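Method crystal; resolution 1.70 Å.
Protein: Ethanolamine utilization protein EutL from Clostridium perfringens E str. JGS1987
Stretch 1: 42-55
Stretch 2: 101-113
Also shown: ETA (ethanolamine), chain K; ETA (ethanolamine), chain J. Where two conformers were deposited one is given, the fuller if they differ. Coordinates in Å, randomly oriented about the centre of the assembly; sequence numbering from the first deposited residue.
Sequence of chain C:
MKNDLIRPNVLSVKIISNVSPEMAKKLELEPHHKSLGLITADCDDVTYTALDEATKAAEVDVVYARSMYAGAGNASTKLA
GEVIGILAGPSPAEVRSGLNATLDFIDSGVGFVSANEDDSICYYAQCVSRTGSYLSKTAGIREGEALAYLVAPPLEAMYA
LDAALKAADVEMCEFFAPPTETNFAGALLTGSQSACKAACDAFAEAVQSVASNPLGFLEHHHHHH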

# COMPACT_ATOMS: atom_id res chain seq x y z
N ASP C 42 -16.11 7.05 1.04
CA ASP C 42 -15.69 5.78 1.63
C ASP C 42 -15.81 4.58 0.67
O ASP C 42 -15.69 3.43 1.10
CB ASP C 42 -16.47 5.51 2.91
CG ASP C 42 -17.95 5.24 2.67
OD1 ASP C 42 -18.38 5.16 1.51
OD2 ASP C 42 -18.67 5.11 3.69
N CYS C 43 -16.03 4.86 -0.61
CA CYS C 43 -16.13 3.78 -1.61
C CYS C 43 -15.52 4.22 -2.92
O CYS C 43 -16.06 5.11 -3.60
CB CYS C 43 -17.58 3.36 -1.83
SG CYS C 43 -17.73 2.04 -3.08
N ASP C 44 -14.38 3.65 -3.27
CA ASP C 44 -13.66 4.17 -4.43
C ASP C 44 -14.34 3.88 -5.78
O ASP C 44 -14.54 4.80 -6.57
CB ASP C 44 -12.18 3.68 -4.43
CG ASP C 44 -12.02 2.16 -4.41
OD1 ASP C 44 -12.97 1.42 -4.14
OD2 ASP C 44 -10.84 1.73 -4.65
N ASP C 45 -14.76 2.65 -6.06
CA ASP C 45 -15.25 2.38 -7.41
C ASP C 45 -16.60 3.04 -7.69
O ASP C 45 -16.88 3.43 -8.84
CB ASP C 45 -15.31 0.87 -7.65
CG ASP C 45 -13.95 0.24 -7.53
OD1 ASP C 45 -13.09 0.59 -8.37
OD2 ASP C 45 -13.75 -0.52 -6.55
N VAL C 46 -17.44 3.21 -6.65
CA VAL C 46 -18.66 4.03 -6.82
C VAL C 46 -18.26 5.46 -7.16
O VAL C 46 -18.86 6.08 -8.05
CB VAL C 46 -19.57 3.99 -5.58
CG1 VAL C 46 -20.66 5.11 -5.64
CG2 VAL C 46 -20.22 2.62 -5.47
N THR C 47 -17.25 5.97 -6.48
CA THR C 47 -16.83 7.34 -6.75
C THR C 47 -16.25 7.49 -8.15
O THR C 47 -16.53 8.46 -8.84
CB THR C 47 -15.83 7.81 -5.69
OG1 THR C 47 -16.50 7.79 -4.43
CG2 THR C 47 -15.34 9.25 -5.95
N TYR C 48 -15.47 6.52 -8.61
CA TYR C 48 -14.93 6.59 -9.97
C TYR C 48 -16.05 6.58 -11.02
O TYR C 48 -15.98 7.29 -12.05
CB TYR C 48 -13.98 5.40 -10.22
CG TYR C 48 -12.73 5.43 -9.35
CD1 TYR C 48 -12.10 6.64 -9.04
CD2 TYR C 48 -12.23 4.27 -8.79
CE1 TYR C 48 -10.96 6.66 -8.22
CE2 TYR C 48 -11.10 4.27 -7.98
CZ TYR C 48 -10.46 5.48 -7.72
OH TYR C 48 -9.33 5.52 -6.92
N THR C 49 -17.09 5.79 -10.76
CA THR C 49 -18.24 5.73 -11.66
C THR C 49 -18.97 7.08 -11.64
O THR C 49 -19.45 7.56 -12.68
CB THR C 49 -19.21 4.58 -11.26
OG1 THR C 49 -18.48 3.35 -11.19
CG2 THR C 49 -20.32 4.41 -12.29
N ALA C 50 -19.08 7.66 -10.44
CA ALA C 50 -19.74 8.97 -10.28
C ALA C 50 -18.98 10.10 -10.98
O ALA C 50 -19.61 11.00 -11.56
CB ALA C 50 -19.91 9.27 -8.81
N LEU C 51 -17.65 10.08 -10.89
CA LEU C 51 -16.82 11.07 -11.56
C LEU C 51 -16.97 10.96 -13.08
O LEU C 51 -17.00 11.97 -13.79
CB LEU C 51 -15.35 10.88 -11.17
CG LEU C 51 -15.03 11.26 -9.72
CD1 LEU C 51 -13.67 10.69 -9.30
CD2 LEU C 51 -15.07 12.78 -9.55
N ASP C 52 -17.08 9.74 -13.59
CA ASP C 52 -17.37 9.56 -15.00
C ASP C 52 -18.72 10.16 -15.37
O ASP C 52 -18.87 10.84 -16.39
CB ASP C 52 -17.31 8.07 -15.37
CG ASP C 52 -17.45 7.85 -16.85
OD1 ASP C 52 -16.57 8.33 -17.59
OD2 ASP C 52 -18.42 7.18 -17.29
N GLU C 53 -19.71 9.96 -14.51
CA GLU C 53 -21.02 10.56 -14.74
C GLU C 53 -20.89 12.08 -14.77
O GLU C 53 -21.54 12.74 -15.60
CB GLU C 53 -21.99 10.09 -13.66
CG GLU C 53 -23.42 10.49 -13.88
CD GLU C 53 -24.09 9.78 -15.06
OE1 GLU C 53 -23.85 8.58 -15.35
OE2 GLU C 53 -24.88 10.47 -15.70
N ALA C 54 -20.05 12.66 -13.90
CA ALA C 54 -19.84 14.12 -13.88
C ALA C 54 -19.32 14.64 -15.23
O ALA C 54 -19.71 15.72 -15.66
CB ALA C 54 -18.89 14.51 -12.77
N THR C 55 -18.48 13.86 -15.92
CA THR C 55 -17.95 14.32 -17.21
C THR C 55 -19.04 14.35 -18.31
O THR C 55 -18.83 14.94 -19.38
CB THR C 55 -16.75 13.46 -17.71
OG1 THR C 55 -17.20 12.15 -18.11
CG2 THR C 55 -15.64 13.36 -16.66
CA ETA K . -13.80 -1.53 -2.90
N ETA K . -12.63 -0.81 -2.44
C ETA K . -14.93 -1.43 -1.89
O ETA K . -15.26 -0.10 -1.58
CA ETA J . -10.03 -0.88 -8.98
N ETA J . -10.46 0.31 -8.29
C ETA J . -10.51 -2.08 -8.20
O ETA J . -9.82 -2.16 -6.96
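Stretch 2 101-113: ATLDFIDSGVGFV

Stretch 2 packs on stretch 1 through a largely apolar packing contact, a helix-on-helix crossing extended by a loop and an aromatic ring, with no hydrogen bond between the two stretches and 659 Å² buried over both sides.

Stretch 1 is helical from Asp44 onward, with Cys43 at the N-cap position. Stretch 2 enters as the last part of a helix, 101-106, and Asp107 is the first residue to leave helical phi/psi. The loop that follows passes through Gly109 (phi/psi 116/-5) and Gly111 (162/169), and the chain is in a strand by Val113. The two helix axes approach to 7.9 Å, and their N-to-C directions make an angle of 136°, so the stretch 2 helix runs roughly against the stretch 1 helix, though clearly oblique to it. The CA register confirms this sense: Ala54 CA lies 5.2 Å from Ala101 CA, Ala50 CA 4.8 Å from Thr102 CA, and Val46 CA 6.2 Å from Gly111 CA.

At the crossing, Ala50 points its CA-to-CB bond toward stretch 2. Ala50 CB is 3.6 Å from Thr102 O, 3.7 Å from Thr102 CG2 and 3.5 Å from Ile106 CG1. Phe105, at chi1 -171° (t), brings its ring against the stretch 1 helix: Phe105 CD2 comes 3.5 Å from Ala50 CA, CE2 3.6 Å from Thr49 CG2, and CD1 3.8 Å from Glu53 CG. All three approaches are oblique to the ring. One turn further along stretch 1, Ala54 CB meets Thr102 OG1 at 3.2 Å, while Ala54 CA is 4.2 Å from Ala101 CB.

Toward the start of stretch 1, Val46 takes over. Val46 CG1 reaches Ile106 CG1 at 4.2 Å and Val110 CG2 at 3.9 Å, and Val46 CG2 lies 3.7 Å from Gly111 CA, so this one side chain spans the helix end and the loop.

Phe112 completes the contact. Its CA-to-CB bond points sideways, yet chi1 of -82° (m) accompanies a ring in which Phe112 CE1 is 3.6 Å from Cys43 SG; the sulfur lies 4.5 Å from the ring centroid and 61° off the normal. Asp45 OD2 sits at the ring edge, 3.4 Å from Phe112 CZ. Atom C of the chain K ethanolamine lies over one face of the ring; its CA is 3.4 Å from Phe112 CZ, and its N donates a hydrogen bond to Asp44 OD1 (2.8 Å). Both stretches thus contribute to this ligand's surroundings.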

# COMPACT_ATOMS: atom_id res chain seq x y z
N ALA C 101 -23.26 16.71 -9.82
CA ALA C 101 -23.62 15.48 -10.52
C ALA C 101 -22.96 14.25 -9.89
O ALA C 101 -23.56 13.16 -9.87
CB ALA C 101 -23.25 15.58 -12.01
N THR C 102 -21.74 14.43 -9.41
CA THR C 102 -20.98 13.37 -8.74
C THR C 102 -21.70 12.95 -7.46
O THR C 102 -21.96 11.77 -7.21
CB THR C 102 -19.54 13.81 -8.39
OG1 THR C 102 -18.86 14.26 -9.57
CG2 THR C 102 -18.75 12.66 -7.79
N LEU C 103 -22.03 13.94 -6.64
CA LEU C 103 -22.71 13.67 -5.39
C LEU C 103 -24.03 12.99 -5.62
O LEU C 103 -24.38 12.03 -4.93
CB LEU C 103 -22.94 14.99 -4.64
CG LEU C 103 -21.70 15.66 -4.10
CD1 LEU C 103 -21.98 17.14 -3.78
CD2 LEU C 103 -21.27 14.94 -2.88
N ASP C 104 -24.79 13.49 -6.58
CA ASP C 104 -26.10 12.90 -6.83
C ASP C 104 -25.96 11.44 -7.28
O ASP C 104 -26.78 10.59 -6.89
CB ASP C 104 -26.87 13.70 -7.86
CG ASP C 104 -27.37 15.02 -7.31
OD1 ASP C 104 -27.23 15.30 -6.09
OD2 ASP C 104 -27.88 15.79 -8.13
N PHE C 105 -24.93 11.13 -8.06
CA PHE C 105 -24.75 9.76 -8.51
C PHE C 105 -24.38 8.85 -7.34
O PHE C 105 -24.89 7.73 -7.23
CB PHE C 105 -23.68 9.64 -9.60
CG PHE C 105 -23.64 8.27 -10.22
CD1 PHE C 105 -24.50 7.95 -11.27
CD2 PHE C 105 -22.80 7.30 -9.73
CE1 PHE C 105 -24.49 6.68 -11.83
CE2 PHE C 105 -22.79 6.02 -10.29
CZ PHE C 105 -23.63 5.73 -11.33
N ILE C 106 -23.52 9.32 -6.46
CA ILE C 106 -23.06 8.49 -5.35
C ILE C 106 -24.25 8.12 -4.49
O ILE C 106 -24.31 7.02 -3.94
CB ILE C 106 -21.98 9.20 -4.54
CG1 ILE C 106 -20.71 9.33 -5.39
CG2 ILE C 106 -21.67 8.46 -3.25
CD1 ILE C 106 -19.61 10.13 -4.76
N ASP C 107 -25.20 9.04 -4.37
CA ASP C 107 -26.38 8.76 -3.54
C ASP C 107 -27.58 8.22 -4.34
O ASP C 107 -28.70 8.27 -3.86
CB ASP C 107 -26.78 10.02 -2.78
CG ASP C 107 -27.55 9.70 -1.48
OD1 ASP C 107 -27.21 8.70 -0.80
OD2 ASP C 107 -28.49 10.46 -1.15
N SER C 108 -27.34 7.68 -5.53
CA SER C 108 -28.44 7.30 -6.43
C SER C 108 -28.99 5.89 -6.22
O SER C 108 -30.03 5.54 -6.80
CB SER C 108 -28.01 7.43 -7.90
OG SER C 108 -27.03 6.48 -8.26
N GLY C 109 -28.31 5.09 -5.40
CA GLY C 109 -28.70 3.71 -5.14
C GLY C 109 -27.66 2.70 -5.61
O GLY C 109 -27.81 1.49 -5.41
N VAL C 110 -26.61 3.18 -6.27
CA VAL C 110 -25.54 2.29 -6.68
C VAL C 110 -24.74 1.90 -5.44
O VAL C 110 -24.88 2.51 -4.38
CB VAL C 110 -24.63 2.93 -7.75
CG1 VAL C 110 -25.39 3.11 -9.06
CG2 VAL C 110 -24.06 4.25 -7.26
N GLY C 111 -23.95 0.85 -5.56
CA GLY C 111 -23.09 0.45 -4.46
C GLY C 111 -22.61 -0.96 -4.60
O GLY C 111 -23.09 -1.69 -5.45
N PHE C 112 -21.65 -1.33 -3.77
CA PHE C 112 -21.24 -2.72 -3.65
C PHE C 112 -22.39 -3.51 -3.03
O PHE C 112 -23.24 -2.97 -2.33
CB PHE C 112 -19.97 -2.85 -2.81
CG PHE C 112 -18.71 -2.57 -3.57
CD1 PHE C 112 -18.47 -1.31 -4.12
CD2 PHE C 112 -17.76 -3.56 -3.74
CE1 PHE C 112 -17.31 -1.05 -4.84
CE2 PHE C 112 -16.59 -3.31 -4.44
CZ PHE C 112 -16.37 -2.04 -4.99
N VAL C 113 -22.42 -4.79 -3.35
CA VAL C 113 -23.44 -5.69 -2.86
C VAL C 113 -22.82 -6.75 -1.96
O VAL C 113 -21.74 -7.26 -2.25
CB VAL C 113 -24.17 -6.38 -4.02
CG1 VAL C 113 -25.17 -7.42 -3.51
CG2 VAL C 113 -24.87 -5.33 -4.88